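Local atomic coordinates of metallocarboxypeptidase (Trypanosoma cruzi, PDB entry 3DWC), a protein that probably releases amino acids one at a time from the C-terminus of peptides, with broad specificity except for proline, using a metal ion bound in part by an HExxH motif. Residues Asp172-Asn177 / Leu487-Tyr492; Tyr366-Asp371 / Glu380-Val385; Leu201-Pro206 / Thr256-Ser261; Glu184-Val189 / Gln342-Gly347. All coordinates share one frame; numbering follows the deposited sequence.

Contact 1: residues Asp172-Asn177 / Leu487-Tyr492; sequences DEIFGN and LNPEHY. With SO4 (sulfate ion), chain V.
I174, on a turn of helix 168-196, and P489, just ahead of helix 490-501, bring the two backbones nearest each other, with the CA of I174 6.5 Å from the CA of P489. The apolar part is modest: CG2 of I174 lies 4.4 Å from CG of P489, and the proline ring also lies against the amide of N177, its CG 4.0 Å from CG of N177. N177 holds its CG anti to the backbone N (chi1 -175°), which carries the amide out past the proline to the first turn of the other helix. There ND2 donates to OE2 of E490 over 2.7 Å, close to the line of the carboxylate C-O bond but 23° out of the amide plane. OD1 of N177 is bonded to NE1 of W181, which helps fix which way round the amide sits. The partner segment is a capped helix start: N488 is the capping residue, and its OD1 accepts from the backbone N of E490 at 2.9 Å, while proline suits the position between them because it needs no N-H there. The other end of that asparagine amide, ND2, donates to O2 of a sulfate at 3.2 Å, almost straight at 171°, and to E485. The sulfate, probably from the crystallisation liquor, is also bonded by R494; helix 421-441 covers I174 through M428.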
# COMPACT_ATOMS: atom_id res chain seq x y z
N ASP B 172 -8.36 -39.95 -0.12
CA ASP B 172 -7.71 -41.24 -0.39
C ASP B 172 -8.22 -41.93 -1.66
O ASP B 172 -7.44 -42.58 -2.35
CB ASP B 172 -7.90 -42.23 0.78
CG ASP B 172 -6.98 -41.94 1.96
OD1 ASP B 172 -7.19 -42.55 3.03
OD2 ASP B 172 -6.06 -41.09 1.83
N GLU B 173 -9.52 -41.83 -1.95
CA GLU B 173 -10.08 -42.37 -3.21
C GLU B 173 -9.59 -41.61 -4.43
O GLU B 173 -9.32 -42.19 -5.48
CB GLU B 173 -11.59 -42.33 -3.21
CG GLU B 173 -12.28 -43.30 -2.23
CD GLU B 173 -13.74 -42.91 -1.96
OE1 GLU B 173 -14.22 -41.92 -2.57
OE2 GLU B 173 -14.40 -43.57 -1.11
N ILE B 174 -9.50 -40.29 -4.32
CA ILE B 174 -9.04 -39.45 -5.44
C ILE B 174 -7.57 -39.74 -5.76
O ILE B 174 -7.24 -39.96 -6.92
CB ILE B 174 -9.29 -37.95 -5.20
CG1 ILE B 174 -10.80 -37.65 -5.24
CG2 ILE B 174 -8.54 -37.09 -6.22
CD1 ILE B 174 -11.15 -36.25 -4.72
N PHE B 175 -6.72 -39.77 -4.75
CA PHE B 175 -5.29 -39.98 -4.97
C PHE B 175 -4.93 -41.42 -5.31
O PHE B 175 -4.02 -41.67 -6.07
CB PHE B 175 -4.48 -39.43 -3.81
CG PHE B 175 -4.30 -37.93 -3.85
CD1 PHE B 175 -3.51 -37.35 -4.83
CD2 PHE B 175 -4.95 -37.10 -2.95
CE1 PHE B 175 -3.38 -35.93 -4.90
CE2 PHE B 175 -4.81 -35.72 -2.99
CZ PHE B 175 -4.01 -35.13 -3.96
N GLY B 176 -5.65 -42.37 -4.74
CA GLY B 176 -5.57 -43.78 -5.16
C GLY B 176 -5.95 -43.96 -6.62
O GLY B 176 -5.33 -44.77 -7.33
N ASN B 177 -6.96 -43.20 -7.06
CA ASN B 177 -7.35 -43.21 -8.48
C ASN B 177 -6.17 -42.71 -9.31
O ASN B 177 -5.66 -43.43 -10.16
CB ASN B 177 -8.57 -42.36 -8.74
CG ASN B 177 -9.05 -42.46 -10.18
OD1 ASN B 177 -8.42 -41.96 -11.10
ND2 ASN B 177 -10.18 -43.12 -10.37
N LEU B 487 -16.79 -33.69 -7.61
CA LEU B 487 -15.43 -33.76 -8.18
C LEU B 487 -15.08 -35.18 -8.57
O LEU B 487 -15.21 -36.08 -7.76
CB LEU B 487 -14.36 -33.13 -7.26
CG LEU B 487 -12.90 -33.00 -7.77
CD1 LEU B 487 -12.79 -32.28 -9.10
CD2 LEU B 487 -12.13 -32.30 -6.72
N ASN B 488 -14.71 -35.35 -9.85
CA ASN B 488 -14.41 -36.64 -10.45
C ASN B 488 -13.05 -36.58 -11.18
O ASN B 488 -12.91 -35.88 -12.17
CB ASN B 488 -15.52 -36.96 -11.45
CG ASN B 488 -15.35 -38.30 -12.14
OD1 ASN B 488 -14.30 -38.90 -12.08
ND2 ASN B 488 -16.41 -38.76 -12.85
N PRO B 489 -12.05 -37.31 -10.70
CA PRO B 489 -10.73 -37.24 -11.36
C PRO B 489 -10.63 -37.83 -12.76
O PRO B 489 -9.58 -37.71 -13.37
CB PRO B 489 -9.80 -37.99 -10.38
CG PRO B 489 -10.64 -38.84 -9.64
CD PRO B 489 -11.99 -38.19 -9.52
N GLU B 490 -11.67 -38.48 -13.27
CA GLU B 490 -11.60 -39.07 -14.60
C GLU B 490 -11.42 -38.03 -15.70
O GLU B 490 -10.78 -38.31 -16.68
CB GLU B 490 -12.82 -39.95 -14.90
CG GLU B 490 -13.00 -41.12 -13.95
CD GLU B 490 -11.78 -42.02 -13.82
OE1 GLU B 490 -11.18 -42.42 -14.85
OE2 GLU B 490 -11.43 -42.32 -12.65
N HIS B 491 -11.99 -36.84 -15.51
CA HIS B 491 -11.76 -35.75 -16.45
C HIS B 491 -10.29 -35.33 -16.58
O HIS B 491 -9.81 -35.08 -17.68
CB HIS B 491 -12.66 -34.55 -16.10
CG HIS B 491 -14.11 -34.89 -15.98
ND1 HIS B 491 -14.90 -35.16 -17.07
CD2 HIS B 491 -14.89 -35.07 -14.89
CE1 HIS B 491 -16.12 -35.44 -16.66
NE2 HIS B 491 -16.14 -35.41 -15.34
N TYR B 492 -9.57 -35.31 -15.45
CA TYR B 492 -8.15 -34.91 -15.43
C TYR B 492 -7.36 -35.98 -16.15
O TYR B 492 -6.51 -35.69 -16.96
CB TYR B 492 -7.71 -34.77 -13.96
CG TYR B 492 -6.34 -34.22 -13.66
CD1 TYR B 492 -5.76 -33.18 -14.40
CD2 TYR B 492 -5.65 -34.68 -12.56
CE1 TYR B 492 -4.53 -32.65 -14.05
CE2 TYR B 492 -4.40 -34.16 -12.21
CZ TYR B 492 -3.85 -33.15 -12.96
OH TYR B 492 -2.62 -32.66 -12.59
S SO4 V . -16.30 -41.09 -15.91
O1 SO4 V . -17.25 -41.76 -16.80
O2 SO4 V . -16.54 -41.49 -14.52
O3 SO4 V . -14.95 -41.56 -16.25
O4 SO4 V . -16.41 -39.63 -16.12

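Contact 2: residues Tyr366-Asp371 / Glu380-Val385; sequences YEIERD and EEVPRV
I368 of helix 358-374 and V382, the first residue of helix 382-394, are the closest backbone pair, their CA atoms 7.4 Å apart, and a short connection of eight residues joins the two segments into a helical hairpin. I368 is the side chain both valines meet. Its CG1 stands anti to the carbonyl carbon (chi1 -66°) and reaches CG1 of V385 at 4.1 Å, the two side chains lying alongside and running opposite ways. The other branch, CG2, comes to 4.5 Å from CG2 of V382, so the forked isoleucine serves both valines, which lie about one helical turn apart. Beta-branched residues suit this place, since their branches begin at CB and are stiff close to the backbone. Charges lie round this apolar patch: NH2 of R384 makes a salt bridge with OE2 of E381 at 2.7 Å, and CG2 of V385 sits 3.8 Å above the centre of the R384 guanidinium. W386 and K389 extend the surface that I368 touches, and E367 reaches K389, Y393 and R179. Between the segments themselves the contact is wholly apolar, which implies that burial and shape rather than directed bonds hold I368 against the valines.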
# COMPACT_ATOMS: atom_id res chain seq x y z
N TYR B 366 0.89 -35.60 -0.33
CA TYR B 366 -0.34 -36.01 0.32
C TYR B 366 -0.06 -37.25 1.23
O TYR B 366 -0.32 -37.25 2.45
CB TYR B 366 -1.46 -36.26 -0.71
CG TYR B 366 -2.63 -36.98 -0.11
CD1 TYR B 366 -2.93 -38.27 -0.46
CD2 TYR B 366 -3.40 -36.37 0.89
CE1 TYR B 366 -4.01 -38.95 0.13
CE2 TYR B 366 -4.46 -37.02 1.47
CZ TYR B 366 -4.76 -38.30 1.09
OH TYR B 366 -5.79 -38.93 1.69
N GLU B 367 0.56 -38.26 0.63
CA GLU B 367 0.75 -39.54 1.26
C GLU B 367 1.61 -39.46 2.52
O GLU B 367 1.25 -40.00 3.56
CB GLU B 367 1.33 -40.52 0.23
CG GLU B 367 0.28 -40.86 -0.81
CD GLU B 367 0.78 -41.54 -2.06
OE1 GLU B 367 -0.08 -41.79 -2.95
OE2 GLU B 367 1.99 -41.85 -2.17
N ILE B 368 2.70 -38.72 2.42
CA ILE B 368 3.55 -38.47 3.55
C ILE B 368 2.83 -37.70 4.67
O ILE B 368 2.86 -38.14 5.83
CB ILE B 368 4.82 -37.73 3.11
CG1 ILE B 368 5.64 -38.66 2.21
CG2 ILE B 368 5.64 -37.29 4.33
CD1 ILE B 368 6.56 -37.96 1.27
N GLU B 369 2.16 -36.60 4.33
CA GLU B 369 1.39 -35.83 5.31
C GLU B 369 0.38 -36.68 6.05
O GLU B 369 0.29 -36.66 7.29
CB GLU B 369 0.67 -34.65 4.62
CG GLU B 369 1.59 -33.51 4.28
CD GLU B 369 0.85 -32.24 3.92
OE1 GLU B 369 -0.40 -32.27 3.78
OE2 GLU B 369 1.54 -31.22 3.76
N ARG B 370 -0.40 -37.41 5.28
CA ARG B 370 -1.37 -38.37 5.81
C ARG B 370 -0.71 -39.41 6.75
O ARG B 370 -1.23 -39.69 7.84
CB ARG B 370 -2.09 -39.07 4.64
CG ARG B 370 -3.22 -40.02 5.05
CD ARG B 370 -3.54 -40.99 3.91
NE ARG B 370 -2.36 -41.75 3.45
CZ ARG B 370 -2.29 -42.47 2.33
NH1 ARG B 370 -3.33 -42.57 1.50
NH2 ARG B 370 -1.17 -43.11 2.03
N ASP B 371 0.42 -39.95 6.31
CA ASP B 371 1.11 -41.01 7.05
C ASP B 371 1.75 -40.51 8.34
O ASP B 371 1.84 -41.26 9.32
CB ASP B 371 2.18 -41.68 6.18
CG ASP B 371 1.59 -42.69 5.17
OD1 ASP B 371 0.37 -42.99 5.24
OD2 ASP B 371 2.38 -43.21 4.34
N GLU B 380 11.67 -38.78 11.28
CA GLU B 380 12.88 -39.57 11.02
C GLU B 380 12.95 -40.19 9.62
O GLU B 380 14.02 -40.22 9.00
CB GLU B 380 12.97 -40.75 12.03
CG GLU B 380 13.58 -40.45 13.39
CD GLU B 380 12.65 -39.69 14.37
OE1 GLU B 380 13.03 -39.60 15.56
OE2 GLU B 380 11.56 -39.18 13.95
N GLU B 381 11.81 -40.69 9.16
CA GLU B 381 11.72 -41.54 7.99
C GLU B 381 11.38 -40.80 6.70
O GLU B 381 11.34 -41.41 5.63
CB GLU B 381 10.65 -42.60 8.26
CG GLU B 381 10.89 -43.38 9.57
CD GLU B 381 9.81 -44.41 9.87
OE1 GLU B 381 8.96 -44.13 10.74
OE2 GLU B 381 9.80 -45.50 9.26
N VAL B 382 11.13 -39.49 6.81
CA VAL B 382 10.66 -38.70 5.66
C VAL B 382 11.58 -38.82 4.44
O VAL B 382 11.09 -39.13 3.35
CB VAL B 382 10.41 -37.21 6.03
CG1 VAL B 382 10.17 -36.35 4.75
CG2 VAL B 382 9.23 -37.11 6.99
N PRO B 383 12.89 -38.60 4.62
CA PRO B 383 13.84 -38.72 3.49
C PRO B 383 13.80 -40.06 2.77
O PRO B 383 13.80 -40.10 1.53
CB PRO B 383 15.20 -38.53 4.16
CG PRO B 383 14.89 -37.67 5.34
CD PRO B 383 13.59 -38.20 5.85
N ARG B 384 13.76 -41.13 3.55
CA ARG B 384 13.68 -42.47 3.01
C ARG B 384 12.43 -42.64 2.14
O ARG B 384 12.51 -43.08 1.00
CB ARG B 384 13.68 -43.49 4.16
CG ARG B 384 14.03 -44.92 3.78
CD ARG B 384 12.84 -45.86 3.88
NE ARG B 384 12.15 -45.73 5.16
CZ ARG B 384 10.95 -46.24 5.44
NH1 ARG B 384 10.28 -46.94 4.52
NH2 ARG B 384 10.41 -46.04 6.64
N VAL B 385 11.29 -42.25 2.69
CA VAL B 385 10.00 -42.40 2.02
C VAL B 385 9.84 -41.40 0.86
O VAL B 385 9.19 -41.72 -0.12
CB VAL B 385 8.86 -42.20 3.05
CG1 VAL B 385 7.51 -42.25 2.36
CG2 VAL B 385 8.94 -43.27 4.18

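Contact 3: residues Leu201-Pro206 / Thr256-Ser261; sequences LEPKGP and TEFVTS
A chi1 of 61° tucks the ring of F258 back over its own backbone, and CE2 comes to 3.9 Å from CB of P203. The proline meets the ring obliquely, a compact apolar surface on an irregular loop. Farther along, G205 and T256 are the nearest backbones, CA to CA 5.1 Å, and a water bridges them: it accepts from N of G205 at 3.2 Å and donates to O of T256 at 2.8 Å. Glycine keeps this approach slim, and the peptide bond that follows it, before P206, is cis. Between T256 and the phenylalanine, E257 caps helix 259-276. With chi1 at 53°, its carboxylate turns back over the start of the helix, where OE1 takes the N-H of T260 at 3.0 Å through its syn lone pair, and OE2 accepts from OG1 of T260, also at 3.0 Å. A carboxylate suits this place, its two oxygens taking the backbone N-H and the hydroxyl of one threonine. P203 and F258 both lie against M337 of helix 334-341, F258 also touches Q212 of helix 209-222 and meets F207 edge-to-face, and S261 makes a weak hydrogen bond to T251 of strand 246-251.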
# COMPACT_ATOMS: atom_id res chain seq x y z
N LEU B 201 12.73 -26.29 -31.23
CA LEU B 201 13.57 -25.10 -31.26
C LEU B 201 13.25 -24.27 -30.01
O LEU B 201 12.09 -23.85 -29.79
CB LEU B 201 13.30 -24.30 -32.52
CG LEU B 201 13.30 -25.06 -33.84
CD1 LEU B 201 12.88 -24.16 -34.98
CD2 LEU B 201 14.67 -25.67 -34.15
N GLU B 202 14.27 -24.06 -29.19
CA GLU B 202 14.14 -23.24 -28.01
C GLU B 202 14.12 -21.76 -28.40
O GLU B 202 14.97 -21.30 -29.18
CB GLU B 202 15.29 -23.46 -27.03
CG GLU B 202 15.13 -24.70 -26.19
CD GLU B 202 13.93 -24.63 -25.28
OE1 GLU B 202 13.14 -25.59 -25.34
OE2 GLU B 202 13.77 -23.62 -24.53
N PRO B 203 13.17 -21.02 -27.86
CA PRO B 203 13.24 -19.58 -28.06
C PRO B 203 14.57 -18.97 -27.60
O PRO B 203 15.05 -19.28 -26.50
CB PRO B 203 12.07 -19.06 -27.23
CG PRO B 203 11.10 -20.23 -27.25
CD PRO B 203 11.98 -21.41 -27.07
N LYS B 204 15.15 -18.11 -28.44
CA LYS B 204 16.42 -17.43 -28.11
C LYS B 204 16.26 -15.98 -27.63
O LYS B 204 15.73 -15.13 -28.33
CB LYS B 204 17.35 -17.50 -29.32
CG LYS B 204 17.86 -18.94 -29.56
CD LYS B 204 17.80 -19.36 -31.02
CE LYS B 204 18.89 -20.42 -31.39
NZ LYS B 204 20.05 -19.72 -32.01
N GLY B 205 16.73 -15.69 -26.43
CA GLY B 205 16.74 -14.34 -25.88
C GLY B 205 17.91 -13.48 -26.35
O GLY B 205 18.71 -13.92 -27.18
N PRO B 206 18.03 -12.25 -25.83
CA PRO B 206 17.18 -11.62 -24.81
C PRO B 206 15.75 -11.31 -25.25
O PRO B 206 15.47 -11.07 -26.44
CB PRO B 206 17.92 -10.33 -24.44
CG PRO B 206 19.00 -10.17 -25.46
CD PRO B 206 19.17 -11.40 -26.22
N THR B 256 16.27 -13.96 -20.19
CA THR B 256 16.64 -15.24 -20.84
C THR B 256 15.46 -16.04 -21.39
O THR B 256 15.60 -16.80 -22.35
CB THR B 256 17.50 -16.13 -19.89
OG1 THR B 256 16.70 -16.59 -18.81
CG2 THR B 256 18.71 -15.37 -19.33
N GLU B 257 14.27 -15.88 -20.79
CA GLU B 257 13.07 -16.52 -21.34
C GLU B 257 11.80 -15.80 -20.94
O GLU B 257 11.82 -14.98 -20.05
CB GLU B 257 13.01 -18.01 -20.95
CG GLU B 257 13.14 -18.33 -19.44
CD GLU B 257 11.79 -18.49 -18.70
OE1 GLU B 257 10.75 -18.75 -19.32
OE2 GLU B 257 11.78 -18.33 -17.46
N PHE B 258 10.70 -16.08 -21.63
CA PHE B 258 9.43 -15.40 -21.40
C PHE B 258 8.31 -16.32 -20.93
O PHE B 258 7.31 -15.86 -20.46
CB PHE B 258 8.95 -14.69 -22.68
CG PHE B 258 8.71 -15.60 -23.81
CD1 PHE B 258 7.55 -16.35 -23.90
CD2 PHE B 258 9.64 -15.73 -24.81
CE1 PHE B 258 7.35 -17.23 -24.95
CE2 PHE B 258 9.43 -16.59 -25.84
CZ PHE B 258 8.27 -17.34 -25.91
N VAL B 259 8.48 -17.62 -21.12
CA VAL B 259 7.39 -18.58 -20.91
C VAL B 259 6.94 -18.57 -19.46
O VAL B 259 5.76 -18.50 -19.21
CB VAL B 259 7.84 -20.01 -21.35
CG1 VAL B 259 6.83 -21.09 -20.93
CG2 VAL B 259 8.04 -20.02 -22.85
N THR B 260 7.87 -18.64 -18.52
CA THR B 260 7.49 -18.87 -17.13
C THR B 260 6.65 -17.74 -16.63
O THR B 260 5.67 -17.95 -15.96
CB THR B 260 8.70 -19.01 -16.18
OG1 THR B 260 9.49 -20.09 -16.63
CG2 THR B 260 8.18 -19.39 -14.79
N SER B 261 7.08 -16.54 -16.99
CA SER B 261 6.44 -15.35 -16.62
C SER B 261 5.11 -15.09 -17.34
O SER B 261 4.16 -14.61 -16.72
CB SER B 261 7.43 -14.21 -16.90
OG SER B 261 6.72 -13.00 -16.93
O HOH W 1 17.90 -17.27 -23.90

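Contact 4: residues Glu184-Val189 / Gln342-Gly347; sequences ELLKEV and QRVSPG
L186, on helix 168-196, packs against the loop between helices 334-341 and 358-374, an apolar helix-to-loop contact within the largely helical M32 carboxypeptidase fold. From CB the chain of L186 runs to CG anti to the backbone N (chi1 170°); CB and CG stay back from the loop, and the methyls beyond CG make the contacts. At the fork the methyls divide the work: CD1 touches CG1 of V344 at 3.7 Å and CG of P346 at 4.0 Å, whereas CD2 reaches the same proline CG at 4.1 Å. Leucine is apt here because its branch lies one bond farther out than in valine or isoleucine, so both methyls come to the same ring carbon. One helical turn on, V189 needs less reach; it points at the loop and meets the other methyl of V344. In the loop, V344 and P346 both face the helix while S345 between them points away, the alternation of an extended chain, and the N of S345 is bonded by D354. Y500 of helix 490-501 touches V189 and V344, and C357 touches L186 and P346. The two valines cross at about a right angle, with CG1 of V189 4.1 Å from CG2 of V344.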
# COMPACT_ATOMS: atom_id res chain seq x y z
N GLU B 184 2.34 -44.90 -14.71
CA GLU B 184 2.50 -45.54 -16.02
C GLU B 184 2.20 -44.62 -17.23
O GLU B 184 2.77 -44.79 -18.31
CB GLU B 184 1.70 -46.83 -16.11
CG GLU B 184 2.35 -47.96 -15.32
CD GLU B 184 3.72 -48.37 -15.89
OE1 GLU B 184 3.93 -48.24 -17.13
OE2 GLU B 184 4.58 -48.83 -15.10
N LEU B 185 1.35 -43.64 -17.04
CA LEU B 185 1.05 -42.70 -18.12
C LEU B 185 2.29 -41.88 -18.40
O LEU B 185 2.60 -41.62 -19.56
CB LEU B 185 -0.11 -41.79 -17.75
CG LEU B 185 -0.50 -40.70 -18.78
CD1 LEU B 185 -0.73 -41.34 -20.12
CD2 LEU B 185 -1.72 -39.95 -18.35
N LEU B 186 2.98 -41.46 -17.34
CA LEU B 186 4.18 -40.67 -17.48
C LEU B 186 5.23 -41.47 -18.29
O LEU B 186 5.80 -40.96 -19.28
CB LEU B 186 4.72 -40.24 -16.11
CG LEU B 186 6.12 -39.60 -16.12
CD1 LEU B 186 6.23 -38.40 -17.14
CD2 LEU B 186 6.51 -39.14 -14.72
N LYS B 187 5.43 -42.72 -17.91
CA LYS B 187 6.40 -43.58 -18.56
C LYS B 187 6.04 -43.80 -20.01
O LYS B 187 6.92 -43.82 -20.85
CB LYS B 187 6.49 -44.91 -17.85
CG LYS B 187 7.04 -44.90 -16.43
CD LYS B 187 7.50 -46.32 -16.07
CE LYS B 187 7.64 -46.66 -14.55
NZ LYS B 187 7.48 -45.54 -13.54
N GLU B 188 4.76 -43.96 -20.31
CA GLU B 188 4.30 -44.15 -21.68
C GLU B 188 4.56 -42.90 -22.53
O GLU B 188 4.97 -43.01 -23.67
CB GLU B 188 2.80 -44.43 -21.69
CG GLU B 188 2.26 -44.72 -23.08
CD GLU B 188 0.81 -45.13 -23.11
OE1 GLU B 188 0.44 -45.83 -24.08
OE2 GLU B 188 0.04 -44.78 -22.19
N VAL B 189 4.31 -41.74 -21.95
CA VAL B 189 4.49 -40.45 -22.63
C VAL B 189 5.96 -40.23 -22.93
O VAL B 189 6.30 -39.91 -24.06
CB VAL B 189 3.89 -39.31 -21.83
CG1 VAL B 189 4.25 -37.95 -22.45
CG2 VAL B 189 2.38 -39.48 -21.78
N GLN B 342 4.43 -27.82 -23.93
CA GLN B 342 3.89 -29.14 -23.49
C GLN B 342 5.00 -30.16 -23.26
O GLN B 342 4.74 -31.35 -23.15
CB GLN B 342 2.90 -29.72 -24.50
CG GLN B 342 1.58 -28.94 -24.55
CD GLN B 342 0.57 -29.55 -25.49
OE1 GLN B 342 0.75 -30.65 -26.01
NE2 GLN B 342 -0.54 -28.84 -25.69
N ARG B 343 6.24 -29.70 -23.22
CA ARG B 343 7.37 -30.62 -23.07
C ARG B 343 7.30 -31.33 -21.73
O ARG B 343 6.99 -30.70 -20.73
CB ARG B 343 8.69 -29.85 -23.14
CG ARG B 343 9.88 -30.80 -23.32
CD ARG B 343 11.16 -30.12 -22.91
NE ARG B 343 12.00 -29.76 -24.04
CZ ARG B 343 12.23 -28.52 -24.48
NH1 ARG B 343 11.63 -27.43 -23.94
NH2 ARG B 343 13.07 -28.37 -25.51
N VAL B 344 7.55 -32.63 -21.75
CA VAL B 344 7.49 -33.47 -20.56
C VAL B 344 8.90 -33.88 -20.18
O VAL B 344 9.59 -34.54 -20.97
CB VAL B 344 6.55 -34.69 -20.75
CG1 VAL B 344 6.65 -35.62 -19.57
CG2 VAL B 344 5.10 -34.20 -20.92
N SER B 345 9.31 -33.47 -18.99
CA SER B 345 10.66 -33.76 -18.49
C SER B 345 10.66 -33.84 -16.97
O SER B 345 10.69 -32.82 -16.29
CB SER B 345 11.65 -32.69 -18.92
OG SER B 345 12.94 -33.22 -18.72
N PRO B 346 10.59 -35.05 -16.42
CA PRO B 346 10.53 -35.19 -14.97
C PRO B 346 11.76 -34.63 -14.29
O PRO B 346 12.83 -34.69 -14.84
CB PRO B 346 10.47 -36.69 -14.77
CG PRO B 346 9.91 -37.18 -16.02
CD PRO B 346 10.51 -36.35 -17.08
N GLY B 347 11.56 -34.07 -13.12
CA GLY B 347 12.64 -33.51 -12.33
C GLY B 347 12.30 -33.58 -10.85
O GLY B 347 11.31 -34.15 -10.44

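In the fold
Helix 168-196 links the set: contact 1 uses its beginning and contact 4 its second half, their centres about 19 Å apart. Contact 1 joins the segments most distant in sequence, so the other three are nested within the loop it closes. Contact 3 lies in turn inside the loop of contact 4, and contact 2 follows both along the chain. Contacts 1 and 2 touch through a salt bridge between D172 and R370 and the stacked rings of F175 and Y366. Contacts 3 and 4, centres about 22 Å apart, are tied by a salt bridge from E202 to R343. Contacts 2 and 3, centres about 36 Å apart, are the most widely separated. Together they tie helix 168-196 to middle and C-terminal parts of the chain, away from the cobalt site.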